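Local coordinates for D-aminoacyl-tRNA deacylase (Archaeoglobus fulgidus, PDB 1YQE), which probably hydrolyses D-aminoacyl-tRNAs to free tRNA and D-amino acids, as a zinc-dependent deacylase of the DtdA family, at residues Pro132-Gly144 against Thr197-Thr209. Numbering follows the deposited sequence.
Sequences PEFEFTMEVTHHG and THYAPRQTEIMLT. With POP (pyrophosphate 2-), chain B.
M138 and T204 meet through a nearly straight hydrogen bond: the backbone N of M138 donates to T204 OG1 over 2.9 Å, with 170° at the hydrogen. The same hydroxyl donates to A200 O, 2.8 Å from T204 OG1; A200 is the N-cap residue just before helix 201-209. Giving one bond and taking one, the hydroxyl is probably held in this rotation. T204 OG1 sits anti to the carbonyl carbon (chi1 -66°), toward M138 N, and T204 CG2 touches F136 CE2 obliquely, 4.0 Å away. A valine in place of T204 would probably leave the amide of M138 without its acceptor and A200 O with one donor fewer. The M138 side chain starts at CB, beside T204 OG1. Its CG packs 3.7 Å from M207 CG. The chain then bends at chi2 and chi3, which keeps SD against M207 CG and CE. The two methionines cross at about a right angle. Strand 135-138 is an edge strand of the mixed eight-stranded sheet, next to strand 88-92, and helix 201-209 lies across it at 111°. This helix follows strand 189-194 of the separate four-stranded parallel sheet, so the contact joins the two sheet regions. L208 CD1 and CD2 both reach F136 CD2, and V121 of helix 114-125 touches F136, M207 and L208. Further along the chain, V140 N donates to H198 O over 3.1 Å. E139 CG meets the Y199 ring at its edge, while H198 CD2 sits over one face. Y199 OH is hydrogen-bonded to D84 and E139 OE2 to T90.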
loop_
_atom_site.group_PDB
_atom_site.type_symbol
_atom_site.label_atom_id
_atom_site.label_comp_id
_atom_site.label_asym_id
_atom_site.label_seq_id
_atom_site.Cartn_x
_atom_site.Cartn_y
_atom_site.Cartn_z
ATOM N N PRO A 132 -21.280 -1.585 -6.314
ATOM C CA PRO A 132 -21.144 -2.017 -7.709
ATOM C C PRO A 132 -20.494 -1.017 -8.661
ATOM O O PRO A 132 -19.827 -1.420 -9.616
ATOM C CB PRO A 132 -22.585 -2.335 -8.110
ATOM C CG PRO A 132 -23.209 -2.758 -6.828
ATOM C CD PRO A 132 -22.679 -1.723 -5.870
ATOM N N GLU A 133 -20.684 0.275 -8.409
ATOM C CA GLU A 133 -20.117 1.299 -9.282
ATOM C C GLU A 133 -18.618 1.487 -9.052
ATOM O O GLU A 133 -17.953 2.201 -9.804
ATOM C CB GLU A 133 -20.837 2.643 -9.087
ATOM C CG GLU A 133 -20.444 3.394 -7.815
ATOM C CD GLU A 133 -21.175 2.914 -6.570
ATOM O OE1 GLU A 133 -21.473 1.703 -6.467
ATOM O OE2 GLU A 133 -21.435 3.756 -5.683
ATOM N N PHE A 134 -18.094 0.846 -8.011
ATOM C CA PHE A 134 -16.673 0.946 -7.689
ATOM C C PHE A 134 -15.878 -0.255 -8.170
ATOM O O PHE A 134 -16.396 -1.364 -8.287
ATOM C CB PHE A 134 -16.460 1.092 -6.180
ATOM C CG PHE A 134 -16.543 2.502 -5.686
ATOM C CD1 PHE A 134 -17.762 3.169 -5.634
ATOM C CD2 PHE A 134 -15.392 3.174 -5.275
ATOM C CE1 PHE A 134 -17.836 4.484 -5.179
ATOM C CE2 PHE A 134 -15.457 4.489 -4.821
ATOM C CZ PHE A 134 -16.683 5.144 -4.772
ATOM N N GLU A 135 -14.601 -0.024 -8.434
ATOM C CA GLU A 135 -13.719 -1.081 -8.889
ATOM C C GLU A 135 -12.448 -1.028 -8.056
ATOM O O GLU A 135 -12.052 0.038 -7.596
ATOM C CB GLU A 135 -13.387 -0.873 -10.368
ATOM C CG GLU A 135 -12.546 -1.969 -10.985
ATOM C CD GLU A 135 -12.302 -1.741 -12.466
ATOM O OE1 GLU A 135 -13.291 -1.667 -13.228
ATOM O OE2 GLU A 135 -11.121 -1.636 -12.865
ATOM N N PHE A 136 -11.825 -2.177 -7.833
ATOM C CA PHE A 136 -10.582 -2.199 -7.074
ATOM C C PHE A 136 -9.393 -2.270 -8.016
ATOM O O PHE A 136 -9.455 -2.902 -9.066
ATOM C CB PHE A 136 -10.489 -3.407 -6.144
ATOM C CG PHE A 136 -9.094 -3.642 -5.638
ATOM C CD1 PHE A 136 -8.530 -2.781 -4.700
ATOM C CD2 PHE A 136 -8.306 -4.650 -6.177
ATOM C CE1 PHE A 136 -7.201 -2.916 -4.312
ATOM C CE2 PHE A 136 -6.972 -4.794 -5.796
ATOM C CZ PHE A 136 -6.421 -3.920 -4.859
ATOM N N THR A 137 -8.299 -1.633 -7.620
ATOM C CA THR A 137 -7.095 -1.668 -8.418
ATOM C C THR A 137 -5.881 -1.316 -7.577
ATOM O O THR A 137 -5.958 -0.531 -6.627
ATOM C CB THR A 137 -7.165 -0.688 -9.613
ATOM O OG1 THR A 137 -6.055 -0.926 -10.488
ATOM C CG2 THR A 137 -7.115 0.757 -9.131
ATOM N N MET A 138 -4.760 -1.935 -7.911
ATOM C CA MET A 138 -3.520 -1.639 -7.233
ATOM C C MET A 138 -3.005 -0.394 -7.937
ATOM O O MET A 138 -3.472 -0.050 -9.028
ATOM C CB MET A 138 -2.506 -2.761 -7.443
ATOM C CG MET A 138 -2.760 -4.023 -6.651
ATOM S SD MET A 138 -2.617 -3.741 -4.879
ATOM C CE MET A 138 -0.843 -3.522 -4.710
ATOM N N GLU A 139 -2.075 0.293 -7.289
ATOM C CA GLU A 139 -1.418 1.451 -7.869
ATOM C C GLU A 139 0.047 1.085 -7.726
ATOM O O GLU A 139 0.432 0.460 -6.737
ATOM C CB GLU A 139 -1.686 2.724 -7.072
ATOM C CG GLU A 139 -2.973 3.444 -7.399
ATOM C CD GLU A 139 -3.099 4.740 -6.625
ATOM O OE1 GLU A 139 -2.228 5.619 -6.799
ATOM O OE2 GLU A 139 -4.062 4.882 -5.838
ATOM N N VAL A 140 0.864 1.437 -8.708
ATOM C CA VAL A 140 2.283 1.136 -8.613
ATOM C C VAL A 140 2.863 2.004 -7.504
ATOM O O VAL A 140 2.193 2.905 -6.994
ATOM C CB VAL A 140 3.015 1.464 -9.930
ATOM C CG1 VAL A 140 2.523 0.547 -11.039
ATOM C CG2 VAL A 140 2.785 2.922 -10.296
ATOM N N THR A 141 4.103 1.725 -7.120
ATOM C CA THR A 141 4.773 2.513 -6.096
ATOM C C THR A 141 5.020 3.905 -6.665
ATOM O O THR A 141 5.535 4.042 -7.770
ATOM C CB THR A 141 6.124 1.890 -5.716
ATOM O OG1 THR A 141 5.895 0.631 -5.073
ATOM C CG2 THR A 141 6.901 2.801 -4.786
ATOM N N HIS A 142 4.626 4.930 -5.920
ATOM C CA HIS A 142 4.820 6.309 -6.348
ATOM C C HIS A 142 4.462 7.291 -5.241
ATOM O O HIS A 142 3.733 6.954 -4.307
ATOM C CB HIS A 142 3.966 6.619 -7.577
ATOM C CG HIS A 142 2.497 6.627 -7.299
ATOM N ND1 HIS A 142 1.698 7.720 -7.554
ATOM C CD2 HIS A 142 1.684 5.681 -6.773
ATOM C CE1 HIS A 142 0.456 7.448 -7.193
ATOM N NE2 HIS A 142 0.421 6.216 -6.716
ATOM N N HIS A 143 4.988 8.509 -5.370
ATOM C CA HIS A 143 4.762 9.594 -4.426
ATOM C C HIS A 143 5.305 9.345 -3.027
ATOM O O HIS A 143 5.621 8.213 -2.659
ATOM C CB HIS A 143 3.266 9.922 -4.353
ATOM C CG HIS A 143 2.733 10.579 -5.591
ATOM N ND1 HIS A 143 1.424 10.992 -5.713
ATOM C CD2 HIS A 143 3.338 10.900 -6.761
ATOM C CE1 HIS A 143 1.245 11.540 -6.902
ATOM N NE2 HIS A 143 2.391 11.498 -7.557
ATOM N N GLY A 144 5.421 10.421 -2.257
ATOM C CA GLY A 144 5.912 10.307 -0.895
ATOM C C GLY A 144 4.804 9.760 -0.010
ATOM O O GLY A 144 3.689 9.541 -0.483
ATOM N N THR A 197 1.176 -0.451 -16.567
ATOM C CA THR A 197 0.754 0.940 -16.499
ATOM C C THR A 197 0.580 1.298 -15.019
ATOM O O THR A 197 0.661 0.419 -14.159
ATOM C CB THR A 197 -0.567 1.152 -17.259
ATOM O OG1 THR A 197 -1.505 0.136 -16.885
ATOM C CG2 THR A 197 -0.323 1.090 -18.764
ATOM N N HIS A 198 0.333 2.573 -14.728
ATOM C CA HIS A 198 0.199 3.038 -13.347
ATOM C C HIS A 198 -0.792 2.302 -12.447
ATOM O O HIS A 198 -0.658 2.341 -11.221
ATOM C CB HIS A 198 -0.105 4.544 -13.318
ATOM C CG HIS A 198 -1.403 4.917 -13.963
ATOM N ND1 HIS A 198 -1.674 4.673 -15.293
ATOM C CD2 HIS A 198 -2.502 5.530 -13.462
ATOM C CE1 HIS A 198 -2.883 5.119 -15.584
ATOM N NE2 HIS A 198 -3.407 5.643 -14.490
ATOM N N TYR A 199 -1.787 1.643 -13.033
ATOM C CA TYR A 199 -2.757 0.902 -12.226
ATOM C C TYR A 199 -2.452 -0.597 -12.170
ATOM O O TYR A 199 -3.305 -1.398 -11.780
ATOM C CB TYR A 199 -4.188 1.128 -12.730
ATOM C CG TYR A 199 -4.783 2.461 -12.318
ATOM C CD1 TYR A 199 -4.611 2.955 -11.022
ATOM C CD2 TYR A 199 -5.546 3.215 -13.212
ATOM C CE1 TYR A 199 -5.183 4.165 -10.624
ATOM C CE2 TYR A 199 -6.126 4.431 -12.824
ATOM C CZ TYR A 199 -5.940 4.899 -11.530
ATOM O OH TYR A 199 -6.505 6.100 -11.144
ATOM N N ALA A 200 -1.238 -0.964 -12.571
ATOM C CA ALA A 200 -0.776 -2.356 -12.539
ATOM C C ALA A 200 -1.875 -3.405 -12.709
ATOM O O ALA A 200 -2.258 -4.070 -11.747
ATOM C CB ALA A 200 -0.030 -2.607 -11.234
ATOM N N PRO A 201 -2.384 -3.575 -13.939
ATOM C CA PRO A 201 -3.445 -4.540 -14.260
ATOM C C PRO A 201 -3.115 -5.987 -13.883
ATOM O O PRO A 201 -3.913 -6.668 -13.227
ATOM C CB PRO A 201 -3.615 -4.381 -15.773
ATOM C CG PRO A 201 -3.167 -2.983 -16.035
ATOM C CD PRO A 201 -1.960 -2.844 -15.146
ATOM N N ARG A 202 -1.947 -6.461 -14.303
ATOM C CA ARG A 202 -1.542 -7.833 -14.005
ATOM C C ARG A 202 -1.441 -8.033 -12.496
ATOM O O ARG A 202 -2.006 -8.983 -11.946
ATOM C CB ARG A 202 -0.190 -8.161 -14.658
ATOM C CG ARG A 202 -0.134 -8.014 -16.186
ATOM C CD ARG A 202 -0.970 -9.063 -16.917
ATOM N NE ARG A 202 -2.402 -8.784 -16.852
ATOM C CZ ARG A 202 -2.995 -7.757 -17.456
ATOM N NH1 ARG A 202 -2.282 -6.901 -18.179
ATOM N NH2 ARG A 202 -4.301 -7.582 -17.334
ATOM N N GLN A 203 -0.727 -7.132 -11.829
ATOM C CA GLN A 203 -0.552 -7.221 -10.380
ATOM C C GLN A 203 -1.886 -7.178 -9.633
ATOM O O GLN A 203 -2.054 -7.843 -8.614
ATOM C CB GLN A 203 0.367 -6.100 -9.881
ATOM C CG GLN A 203 1.793 -6.193 -10.413
ATOM C CD GLN A 203 2.012 -5.354 -11.659
ATOM O OE1 GLN A 203 1.193 -5.357 -12.577
ATOM N NE2 GLN A 203 3.128 -4.633 -11.697
ATOM N N THR A 204 -2.832 -6.398 -10.140
ATOM C CA THR A 204 -4.151 -6.306 -9.519
ATOM C C THR A 204 -4.857 -7.667 -9.583
ATOM O O THR A 204 -5.460 -8.113 -8.606
ATOM C CB THR A 204 -5.028 -5.243 -10.230
ATOM O OG1 THR A 204 -4.465 -3.943 -10.014
ATOM C CG2 THR A 204 -6.456 -5.265 -9.698
ATOM N N GLU A 205 -4.779 -8.327 -10.736
ATOM C CA GLU A 205 -5.408 -9.636 -10.906
ATOM C C GLU A 205 -4.716 -10.647 -9.986
ATOM O O GLU A 205 -5.361 -11.515 -9.391
ATOM C CB GLU A 205 -5.293 -10.087 -12.365
ATOM C CG GLU A 205 -5.803 -9.054 -13.354
ATOM C CD GLU A 205 -5.513 -9.419 -14.800
ATOM O OE1 GLU A 205 -4.418 -9.952 -15.075
ATOM O OE2 GLU A 205 -6.376 -9.157 -15.665
ATOM N N ILE A 206 -3.399 -10.523 -9.864
ATOM C CA ILE A 206 -2.640 -11.422 -9.009
ATOM C C ILE A 206 -3.035 -11.214 -7.543
ATOM O O ILE A 206 -3.158 -12.181 -6.783
ATOM C CB ILE A 206 -1.105 -11.216 -9.210
ATOM C CG1 ILE A 206 -0.691 -11.815 -10.562
ATOM C CG2 ILE A 206 -0.313 -11.879 -8.066
ATOM C CD1 ILE A 206 0.737 -11.503 -10.993
ATOM N N MET A 207 -3.256 -9.961 -7.150
ATOM C CA MET A 207 -3.655 -9.650 -5.771
ATOM C C MET A 207 -5.038 -10.212 -5.437
ATOM O O MET A 207 -5.288 -10.666 -4.318
ATOM C CB MET A 207 -3.677 -8.134 -5.550
ATOM C CG MET A 207 -2.306 -7.495 -5.414
ATOM S SD MET A 207 -1.477 -8.075 -3.898
ATOM C CE MET A 207 -2.189 -6.986 -2.684
ATOM N N LEU A 208 -5.936 -10.182 -6.414
ATOM C CA LEU A 208 -7.298 -10.661 -6.203
ATOM C C LEU A 208 -7.539 -12.163 -6.351
ATOM O O LEU A 208 -8.498 -12.691 -5.774
ATOM C CB LEU A 208 -8.251 -9.922 -7.152
ATOM C CG LEU A 208 -8.499 -8.430 -6.929
ATOM C CD1 LEU A 208 -9.134 -7.815 -8.171
ATOM C CD2 LEU A 208 -9.393 -8.242 -5.720
ATOM N N THR A 209 -6.677 -12.861 -7.089
ATOM C CA THR A 209 -6.910 -14.284 -7.331
ATOM C C THR A 209 -5.814 -15.306 -7.047
ATOM O O THR A 209 -6.032 -16.500 -7.266
ATOM C CB THR A 209 -7.341 -14.507 -8.789
ATOM O OG1 THR A 209 -6.229 -14.249 -9.656
ATOM C CG2 THR A 209 -8.489 -13.572 -9.154
HETATM P P1 POP B . -2.940 13.551 -3.186
HETATM O O1 POP B . -3.780 14.357 -4.164
HETATM O O2 POP B . -3.378 13.911 -1.761
HETATM O O3 POP B . -1.462 13.883 -3.318
HETATM O O POP B . -3.208 11.918 -3.345
HETATM P P2 POP B . -2.620 10.987 -4.590
HETATM O O4 POP B . -1.892 11.786 -5.638
HETATM O O5 POP B . -3.749 10.244 -5.223
HETATM O O6 POP B . -1.676 9.926 -3.832
#